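Local coordinates for protein aspartokinase 1, chloroplastic (Arabidopsis thaliana, PDB 2CDQ) that phosphorylates L-aspartate with ATP, the first step of the aspartate-family pathway to lysine, threonine, methionine and isoleucine, and binds lysine and S-adenosylmethionine as allosteric effectors, at residues V38-L52 with S151-V164. Numbering follows the deposited sequence.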
ATOM      1  N   VAL A  38      21.700 -28.109 -17.329  1.00 54.70           N
ATOM      2  CA  VAL A  38      22.048 -29.508 -17.102  1.00 54.82           C
ATOM      3  C   VAL A  38      20.818 -30.410 -17.275  1.00 55.02           C
ATOM      4  O   VAL A  38      20.653 -31.402 -16.568  1.00 55.23           O
ATOM      5  CB  VAL A  38      22.764 -29.721 -15.728  1.00 54.77           C
ATOM      6  CG1 VAL A  38      24.154 -29.099 -15.748  1.00 54.46           C
ATOM      7  CG2 VAL A  38      21.951 -29.144 -14.577  1.00 54.75           C
ATOM      8  N   ALA A  39      19.969 -30.065 -18.242  1.00 55.21           N
ATOM      9  CA  ALA A  39      18.727 -30.804 -18.507  1.00 55.34           C
ATOM     10  C   ALA A  39      18.951 -32.178 -19.137  1.00 55.42           C
ATOM     11  O   ALA A  39      18.067 -33.038 -19.086  1.00 55.61           O
ATOM     12  CB  ALA A  39      17.791 -29.975 -19.374  1.00 55.22           C
ATOM     13  N   SER A  40      20.126 -32.369 -19.738  1.00 55.37           N
ATOM     14  CA  SER A  40      20.478 -33.623 -20.412  1.00 55.11           C
ATOM     15  C   SER A  40      21.993 -33.815 -20.484  1.00 55.18           C
ATOM     16  O   SER A  40      22.765 -32.878 -20.240  1.00 55.03           O
ATOM     17  CB  SER A  40      19.882 -33.666 -21.825  1.00 54.89           C
ATOM     18  OG  SER A  40      20.576 -32.791 -22.698  1.00 54.56           O
ATOM     19  N   ALA A  41      22.409 -35.032 -20.826  1.00 55.27           N
ATOM     20  CA  ALA A  41      23.814 -35.333 -21.082  1.00 55.58           C
ATOM     21  C   ALA A  41      24.433 -34.353 -22.084  1.00 55.86           C
ATOM     22  O   ALA A  41      25.576 -33.920 -21.919  1.00 55.72           O
ATOM     23  CB  ALA A  41      23.965 -36.762 -21.573  1.00 55.45           C
ATOM     24  N   GLU A  42      23.668 -33.995 -23.111  1.00 56.37           N
ATOM     25  CA  GLU A  42      24.156 -33.087 -24.142  1.00 57.00           C
ATOM     26  C   GLU A  42      24.408 -31.680 -23.594  1.00 57.18           C
ATOM     27  O   GLU A  42      25.452 -31.082 -23.866  1.00 57.29           O
ATOM     28  CB  GLU A  42      23.199 -33.052 -25.337  1.00 57.10           C
ATOM     29  CG  GLU A  42      23.760 -32.349 -26.570  1.00 57.94           C
ATOM     30  CD  GLU A  42      24.952 -33.065 -27.191  1.00 59.06           C
ATOM     31  OE1 GLU A  42      25.083 -34.299 -27.018  1.00 59.51           O
ATOM     32  OE2 GLU A  42      25.757 -32.386 -27.866  1.00 59.47           O
ATOM     33  N   ARG A  43      23.464 -31.162 -22.814  1.00 57.24           N
ATOM     34  CA  ARG A  43      23.631 -29.842 -22.218  1.00 57.32           C
ATOM     35  C   ARG A  43      24.756 -29.853 -21.190  1.00 57.42           C
ATOM     36  O   ARG A  43      25.502 -28.882 -21.078  1.00 57.46           O
ATOM     37  CB  ARG A  43      22.321 -29.342 -21.609  1.00 57.33           C
ATOM     38  CG  ARG A  43      21.274 -28.941 -22.643  1.00 57.52           C
ATOM     39  CD  ARG A  43      21.502 -27.535 -23.170  1.00 58.41           C
ATOM     40  NE  ARG A  43      20.742 -26.549 -22.407  1.00 59.54           N
ATOM     41  CZ  ARG A  43      20.935 -25.233 -22.451  1.00 59.73           C
ATOM     42  NH1 ARG A  43      21.877 -24.707 -23.218  1.00 59.79           N
ATOM     43  NH2 ARG A  43      20.179 -24.439 -21.713  1.00 60.34           N
ATOM     44  N   MET A  44      24.884 -30.959 -20.460  1.00 57.58           N
ATOM     45  CA  MET A  44      25.984 -31.142 -19.517  1.00 57.70           C
ATOM     46  C   MET A  44      27.323 -31.018 -20.236  1.00 58.10           C
ATOM     47  O   MET A  44      28.258 -30.417 -19.714  1.00 58.05           O
ATOM     48  CB  MET A  44      25.881 -32.494 -18.806  1.00 57.44           C
ATOM     49  CG  MET A  44      24.908 -32.516 -17.640  1.00 57.17           C
ATOM     50  SD  MET A  44      25.059 -34.001 -16.622  1.00 57.13           S
ATOM     51  CE  MET A  44      23.840 -33.694 -15.356  1.00 55.37           C
ATOM     52  N   LYS A  45      27.399 -31.572 -21.445  1.00 58.73           N
ATOM     53  CA  LYS A  45      28.617 -31.500 -22.251  1.00 59.45           C
ATOM     54  C   LYS A  45      29.024 -30.053 -22.547  1.00 59.81           C
ATOM     55  O   LYS A  45      30.214 -29.753 -22.644  1.00 59.81           O
ATOM     56  CB  LYS A  45      28.475 -32.304 -23.551  1.00 59.49           C
ATOM     57  CG  LYS A  45      28.566 -33.823 -23.377  1.00 59.73           C
ATOM     58  CD  LYS A  45      28.540 -34.551 -24.721  1.00 59.98           C
ATOM     59  CE  LYS A  45      28.226 -36.041 -24.543  1.00 61.40           C
ATOM     60  NZ  LYS A  45      28.206 -36.808 -25.830  1.00 62.13           N
ATOM     61  N   GLU A  46      28.034 -29.169 -22.679  1.00 60.35           N
ATOM     62  CA  GLU A  46      28.283 -27.737 -22.875  1.00 60.86           C
ATOM     63  C   GLU A  46      28.923 -27.138 -21.629  1.00 61.01           C
ATOM     64  O   GLU A  46      29.870 -26.353 -21.729  1.00 61.01           O
ATOM     65  CB  GLU A  46      26.987 -26.979 -23.199  1.00 61.04           C
ATOM     66  CG  GLU A  46      26.297 -27.372 -24.513  1.00 61.91           C
ATOM     67  CD  GLU A  46      25.077 -26.507 -24.824  1.00 63.40           C
ATOM     68  OE1 GLU A  46      24.461 -25.969 -23.879  1.00 63.17           O
ATOM     69  OE2 GLU A  46      24.730 -26.361 -26.018  1.00 64.56           O
ATOM     70  N   VAL A  47      28.401 -27.519 -20.462  1.00 61.29           N
ATOM     71  CA  VAL A  47      28.885 -27.005 -19.180  1.00 61.54           C
ATOM     72  C   VAL A  47      30.348 -27.378 -18.980  1.00 61.93           C
ATOM     73  O   VAL A  47      31.167 -26.520 -18.652  1.00 62.03           O
ATOM     74  CB  VAL A  47      28.030 -27.501 -17.976  1.00 61.47           C
ATOM     75  CG1 VAL A  47      28.465 -26.821 -16.677  1.00 61.00           C
ATOM     76  CG2 VAL A  47      26.554 -27.244 -18.223  1.00 61.31           C
ATOM     77  N   ALA A  48      30.673 -28.651 -19.197  1.00 62.50           N
ATOM     78  CA  ALA A  48      32.050 -29.120 -19.079  1.00 63.25           C
ATOM     79  C   ALA A  48      32.963 -28.365 -20.050  1.00 63.94           C
ATOM     80  O   ALA A  48      34.105 -28.037 -19.712  1.00 63.77           O
ATOM     81  CB  ALA A  48      32.122 -30.611 -19.311  1.00 63.09           C
ATOM     82  N   ASP A  49      32.434 -28.081 -21.245  1.00 64.89           N
ATOM     83  CA  ASP A  49      33.118 -27.272 -22.256  1.00 65.80           C
ATOM     84  C   ASP A  49      33.386 -25.855 -21.784  1.00 66.15           C
ATOM     85  O   ASP A  49      34.423 -25.284 -22.121  1.00 66.36           O
ATOM     86  CB  ASP A  49      32.309 -27.216 -23.555  1.00 66.03           C
ATOM     87  CG  ASP A  49      32.801 -28.201 -24.599  1.00 67.21           C
ATOM     88  OD1 ASP A  49      33.632 -29.082 -24.270  1.00 68.56           O
ATOM     89  OD2 ASP A  49      32.349 -28.087 -25.757  1.00 68.47           O
ATOM     90  N   LEU A  50      32.451 -25.290 -21.021  1.00 66.53           N
ATOM     91  CA  LEU A  50      32.653 -23.981 -20.405  1.00 66.93           C
ATOM     92  C   LEU A  50      33.789 -24.014 -19.383  1.00 67.27           C
ATOM     93  O   LEU A  50      34.652 -23.130 -19.393  1.00 67.28           O
ATOM     94  CB  LEU A  50      31.366 -23.471 -19.759  1.00 66.85           C
ATOM     95  CG  LEU A  50      30.300 -22.971 -20.732  1.00 67.49           C
ATOM     96  CD1 LEU A  50      28.920 -23.068 -20.111  1.00 68.56           C
ATOM     97  CD2 LEU A  50      30.590 -21.547 -21.174  1.00 68.05           C
ATOM     98  N   ILE A  51      33.799 -25.035 -18.523  1.00 67.57           N
ATOM     99  CA  ILE A  51      34.881 -25.206 -17.551  1.00 68.05           C
ATOM    100  C   ILE A  51      36.247 -25.252 -18.241  1.00 68.82           C
ATOM    101  O   ILE A  51      37.191 -24.598 -17.798  1.00 68.85           O
ATOM    102  CB  ILE A  51      34.684 -26.461 -16.674  1.00 67.83           C
ATOM    103  CG1 ILE A  51      33.403 -26.325 -15.844  1.00 67.39           C
ATOM    104  CG2 ILE A  51      35.903 -26.682 -15.769  1.00 67.52           C
ATOM    105  CD1 ILE A  51      33.013 -27.574 -15.078  1.00 66.51           C
ATOM    106  N   LEU A  52      36.332 -26.003 -19.339  1.00 69.80           N
ATOM    107  CA  LEU A  52      37.579 -26.153 -20.095  1.00 70.72           C
ATOM    108  C   LEU A  52      37.945 -24.918 -20.925  1.00 71.39           C
ATOM    109  O   LEU A  52      39.064 -24.828 -21.436  1.00 71.54           O
ATOM    110  CB  LEU A  52      37.526 -27.394 -20.999  1.00 70.67           C
ATOM    111  CG  LEU A  52      37.490 -28.792 -20.369  1.00 70.69           C
ATOM    112  CD1 LEU A  52      37.254 -29.844 -21.446  1.00 70.60           C
ATOM    113  CD2 LEU A  52      38.757 -29.106 -19.585  1.00 70.62           C
ATOM    114  N   SER A 151      21.969 -34.954  -9.821  1.00 58.56           N
ATOM    115  CA  SER A 151      22.560 -34.000 -10.745  1.00 58.61           C
ATOM    116  C   SER A 151      24.073 -33.862 -10.583  1.00 58.43           C
ATOM    117  O   SER A 151      24.827 -34.122 -11.521  1.00 58.49           O
ATOM    118  CB  SER A 151      21.887 -32.647 -10.563  1.00 58.64           C
ATOM    119  OG  SER A 151      22.469 -31.683 -11.414  1.00 60.22           O
ATOM    120  N   THR A 152      24.507 -33.455  -9.392  1.00 58.25           N
ATOM    121  CA  THR A 152      25.929 -33.263  -9.108  1.00 57.93           C
ATOM    122  C   THR A 152      26.775 -34.521  -9.329  1.00 57.91           C
ATOM    123  O   THR A 152      27.859 -34.436  -9.909  1.00 58.04           O
ATOM    124  CB  THR A 152      26.174 -32.724  -7.680  1.00 57.94           C
ATOM    125  OG1 THR A 152      25.355 -33.434  -6.739  1.00 57.24           O
ATOM    126  CG2 THR A 152      25.856 -31.246  -7.618  1.00 57.79           C
ATOM    127  N   ARG A 153      26.270 -35.673  -8.876  1.00 57.61           N
ATOM    128  CA  ARG A 153      26.995 -36.951  -8.977  1.00 57.25           C
ATOM    129  C   ARG A 153      27.241 -37.409 -10.418  1.00 57.00           C
ATOM    130  O   ARG A 153      28.315 -37.924 -10.737  1.00 56.92           O
ATOM    131  CB  ARG A 153      26.292 -38.046  -8.175  1.00 57.17           C
ATOM    132  CG  ARG A 153      26.653 -38.036  -6.707  1.00 57.36           C
ATOM    133  CD  ARG A 153      25.831 -39.034  -5.902  1.00 57.52           C
ATOM    134  NE  ARG A 153      26.175 -38.981  -4.484  1.00 58.06           N
ATOM    135  CZ  ARG A 153      25.753 -38.044  -3.636  1.00 59.39           C
ATOM    136  NH1 ARG A 153      24.955 -37.065  -4.042  1.00 60.42           N
ATOM    137  NH2 ARG A 153      26.128 -38.087  -2.368  1.00 60.25           N
ATOM    138  N   ILE A 154      26.242 -37.222 -11.276  1.00 56.73           N
ATOM    139  CA  ILE A 154      26.393 -37.501 -12.698  1.00 56.42           C
ATOM    140  C   ILE A 154      27.492 -36.609 -13.274  1.00 56.77           C
ATOM    141  O   ILE A 154      28.446 -37.103 -13.883  1.00 56.85           O
ATOM    142  CB  ILE A 154      25.062 -37.321 -13.469  1.00 56.08           C
ATOM    143  CG1 ILE A 154      24.103 -38.463 -13.129  1.00 55.90           C
ATOM    144  CG2 ILE A 154      25.305 -37.282 -14.961  1.00 55.05           C
ATOM    145  CD1 ILE A 154      22.666 -38.241 -13.553  1.00 55.88           C
ATOM    146  N   PHE A 155      27.378 -35.304 -13.046  1.00 56.96           N
ATOM    147  CA  PHE A 155      28.324 -34.358 -13.624  1.00 57.27           C
ATOM    148  C   PHE A 155      29.751 -34.572 -13.115  1.00 57.29           C
ATOM    149  O   PHE A 155      30.704 -34.542 -13.901  1.00 57.42           O
ATOM    150  CB  PHE A 155      27.869 -32.915 -13.398  1.00 57.30           C
ATOM    151  CG  PHE A 155      28.553 -31.921 -14.286  1.00 57.88           C
ATOM    152  CD1 PHE A 155      28.244 -31.851 -15.643  1.00 58.77           C
ATOM    153  CD2 PHE A 155      29.505 -31.052 -13.772  1.00 58.50           C
ATOM    154  CE1 PHE A 155      28.879 -30.930 -16.476  1.00 59.18           C
ATOM    155  CE2 PHE A 155      30.143 -30.122 -14.596  1.00 59.09           C
ATOM    156  CZ  PHE A 155      29.831 -30.064 -15.950  1.00 59.08           C
ATOM    157  N   ALA A 156      29.891 -34.805 -11.809  1.00 57.15           N
ATOM    158  CA  ALA A 156      31.203 -35.021 -11.205  1.00 57.21           C
ATOM    159  C   ALA A 156      31.891 -36.241 -11.815  1.00 57.17           C
ATOM    160  O   ALA A 156      33.051 -36.162 -12.237  1.00 57.18           O
ATOM    161  CB  ALA A 156      31.085 -35.173  -9.696  1.00 57.26           C
ATOM    162  N   ALA A 157      31.159 -37.354 -11.871  1.00 56.92           N
ATOM    163  CA  ALA A 157      31.649 -38.584 -12.484  1.00 56.56           C
ATOM    164  C   ALA A 157      32.058 -38.352 -13.933  1.00 56.55           C
ATOM    165  O   ALA A 157      33.106 -38.833 -14.363  1.00 56.59           O
ATOM    166  CB  ALA A 157      30.606 -39.680 -12.387  1.00 56.31           C
ATOM    167  N   TYR A 158      31.244 -37.595 -14.672  1.00 56.66           N
ATOM    168  CA  TYR A 158      31.528 -37.296 -16.083  1.00 56.67           C
ATOM    169  C   TYR A 158      32.819 -36.500 -16.284  1.00 56.88           C
ATOM    170  O   TYR A 158      33.610 -36.826 -17.171  1.00 56.98           O
ATOM    171  CB  TYR A 158      30.343 -36.595 -16.762  1.00 56.46           C
ATOM    172  CG  TYR A 158      30.642 -36.108 -18.163  1.00 56.10           C
ATOM    173  CD1 TYR A 158      30.865 -37.010 -19.209  1.00 56.06           C
ATOM    174  CD2 TYR A 158      30.709 -34.743 -18.445  1.00 56.09           C
ATOM    175  CE1 TYR A 158      31.155 -36.560 -20.508  1.00 56.10           C
ATOM    176  CE2 TYR A 158      30.991 -34.283 -19.733  1.00 56.76           C
ATOM    177  CZ  TYR A 158      31.212 -35.196 -20.759  1.00 56.75           C
ATOM    178  OH  TYR A 158      31.490 -34.735 -22.027  1.00 56.92           O
ATOM    179  N   LEU A 159      33.032 -35.467 -15.470  1.00 57.05           N
ATOM    180  CA  LEU A 159      34.280 -34.702 -15.532  1.00 57.46           C
ATOM    181  C   LEU A 159      35.528 -35.597 -15.377  1.00 58.05           C
ATOM    182  O   LEU A 159      36.488 -35.474 -16.147  1.00 57.82           O
ATOM    183  CB  LEU A 159      34.283 -33.562 -14.505  1.00 57.16           C
ATOM    184  CG  LEU A 159      33.473 -32.296 -14.826  1.00 56.49           C
ATOM    185  CD1 LEU A 159      33.567 -31.296 -13.676  1.00 54.85           C
ATOM    186  CD2 LEU A 159      33.911 -31.641 -16.143  1.00 55.45           C
ATOM    187  N   ASN A 160      35.489 -36.504 -14.397  1.00 58.75           N
ATOM    188  CA  ASN A 160      36.570 -37.467 -14.150  1.00 59.51           C
ATOM    189  C   ASN A 160      36.769 -38.453 -15.311  1.00 59.94           C
ATOM    190  O   ASN A 160      37.872 -38.965 -15.532  1.00 59.96           O
ATOM    191  CB  ASN A 160      36.320 -38.228 -12.840  1.00 59.56           C
ATOM    192  CG  ASN A 160      36.275 -37.308 -11.622  1.00 60.04           C
ATOM    193  OD1 ASN A 160      37.280 -36.697 -11.241  1.00 60.52           O
ATOM    194  ND2 ASN A 160      35.105 -37.217 -11.002  1.00 60.54           N
ATOM    195  N   THR A 161      35.685 -38.707 -16.041  1.00 60.37           N
ATOM    196  CA  THR A 161      35.711 -39.521 -17.247  1.00 60.66           C
ATOM    197  C   THR A 161      36.599 -38.874 -18.313  1.00 60.83           C
ATOM    198  O   THR A 161      37.361 -39.563 -18.990  1.00 60.84           O
ATOM    199  CB  THR A 161      34.256 -39.752 -17.763  1.00 60.73           C
ATOM    200  OG1 THR A 161      33.642 -40.787 -16.983  1.00 61.04           O
ATOM    201  CG2 THR A 161      34.192 -40.129 -19.255  1.00 60.61           C
ATOM    202  N   ILE A 162      36.524 -37.549 -18.423  1.00 61.11           N
ATOM    203  CA  ILE A 162      37.136 -36.821 -19.539  1.00 61.40           C
ATOM    204  C   ILE A 162      38.441 -36.075 -19.186  1.00 61.79           C
ATOM    205  O   ILE A 162      38.912 -35.231 -19.960  1.00 61.91           O
ATOM    206  CB  ILE A 162      36.104 -35.865 -20.232  1.00 61.40           C
ATOM    207  CG1 ILE A 162      35.719 -34.690 -19.320  1.00 60.93           C
ATOM    208  CG2 ILE A 162      34.854 -36.640 -20.667  1.00 61.36           C
ATOM    209  CD1 ILE A 162      35.154 -33.490 -20.067  1.00 60.35           C
ATOM    210  N   GLY A 163      39.018 -36.390 -18.028  1.00 62.10           N
ATOM    211  CA  GLY A 163      40.308 -35.821 -17.623  1.00 62.54           C
ATOM    212  C   GLY A 163      40.267 -34.600 -16.714  1.00 62.88           C
ATOM    213  O   GLY A 163      41.280 -33.926 -16.533  1.00 63.02           O
ATOM    214  N   VAL A 164      39.099 -34.311 -16.144  1.00 63.28           N
ATOM    215  CA  VAL A 164      38.938 -33.196 -15.209  1.00 63.52           C
ATOM    216  C   VAL A 164      38.740 -33.769 -13.805  1.00 63.87           C
ATOM    217  O   VAL A 164      37.676 -34.315 -13.491  1.00 63.98           O
ATOM    218  CB  VAL A 164      37.737 -32.266 -15.602  1.00 63.39           C
ATOM    219  CG1 VAL A 164      37.530 -31.161 -14.571  1.00 63.38           C
ATOM    220  CG2 VAL A 164      37.936 -31.658 -16.989  1.00 63.02           C
TER
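Helix 41-52 packs against helix 151-161 with M44 facing F155 and A48 facing L159; the axes cross at -57° and come within 11.0 Å, and no hydrogen bond links the segments. F155 is a knob in the hole formed by M44, V47, A48 and I51. With CG anti to the backbone N (chi1 -163°), the ring enters edge first: M44 O, A48 N and I51 CD1 lie near its plane, while V47 CG1 lies obliquely to it, 3.6 Å from F155 CZ. M44 runs past the same ring in the opposite sense, a Met-aromatic contact with SD at the ring edge, and M44 SD also meets I154 CG2 at 3.7 Å. Both helices lie on one side of the central sheet in the amino acid kinase domain, where I61 and L63 of strand 59-63 touch I51 and F155. A48 CB lies 3.8 Å from L159 CD2 and meets the edge of the Y158 ring; Y158 crosses K45 at about a right angle, its OH 3.3 Å from K45 CG. L159 and I51 touch tip to tip through their CD1 atoms. L52 CD2 reaches V164 CG2 at 3.7 Å; at the other end, near the substrate-binding E148, V38 CG2 lies 4.1 Å from S151 OG, which is hydrogen-bonded to S64 O.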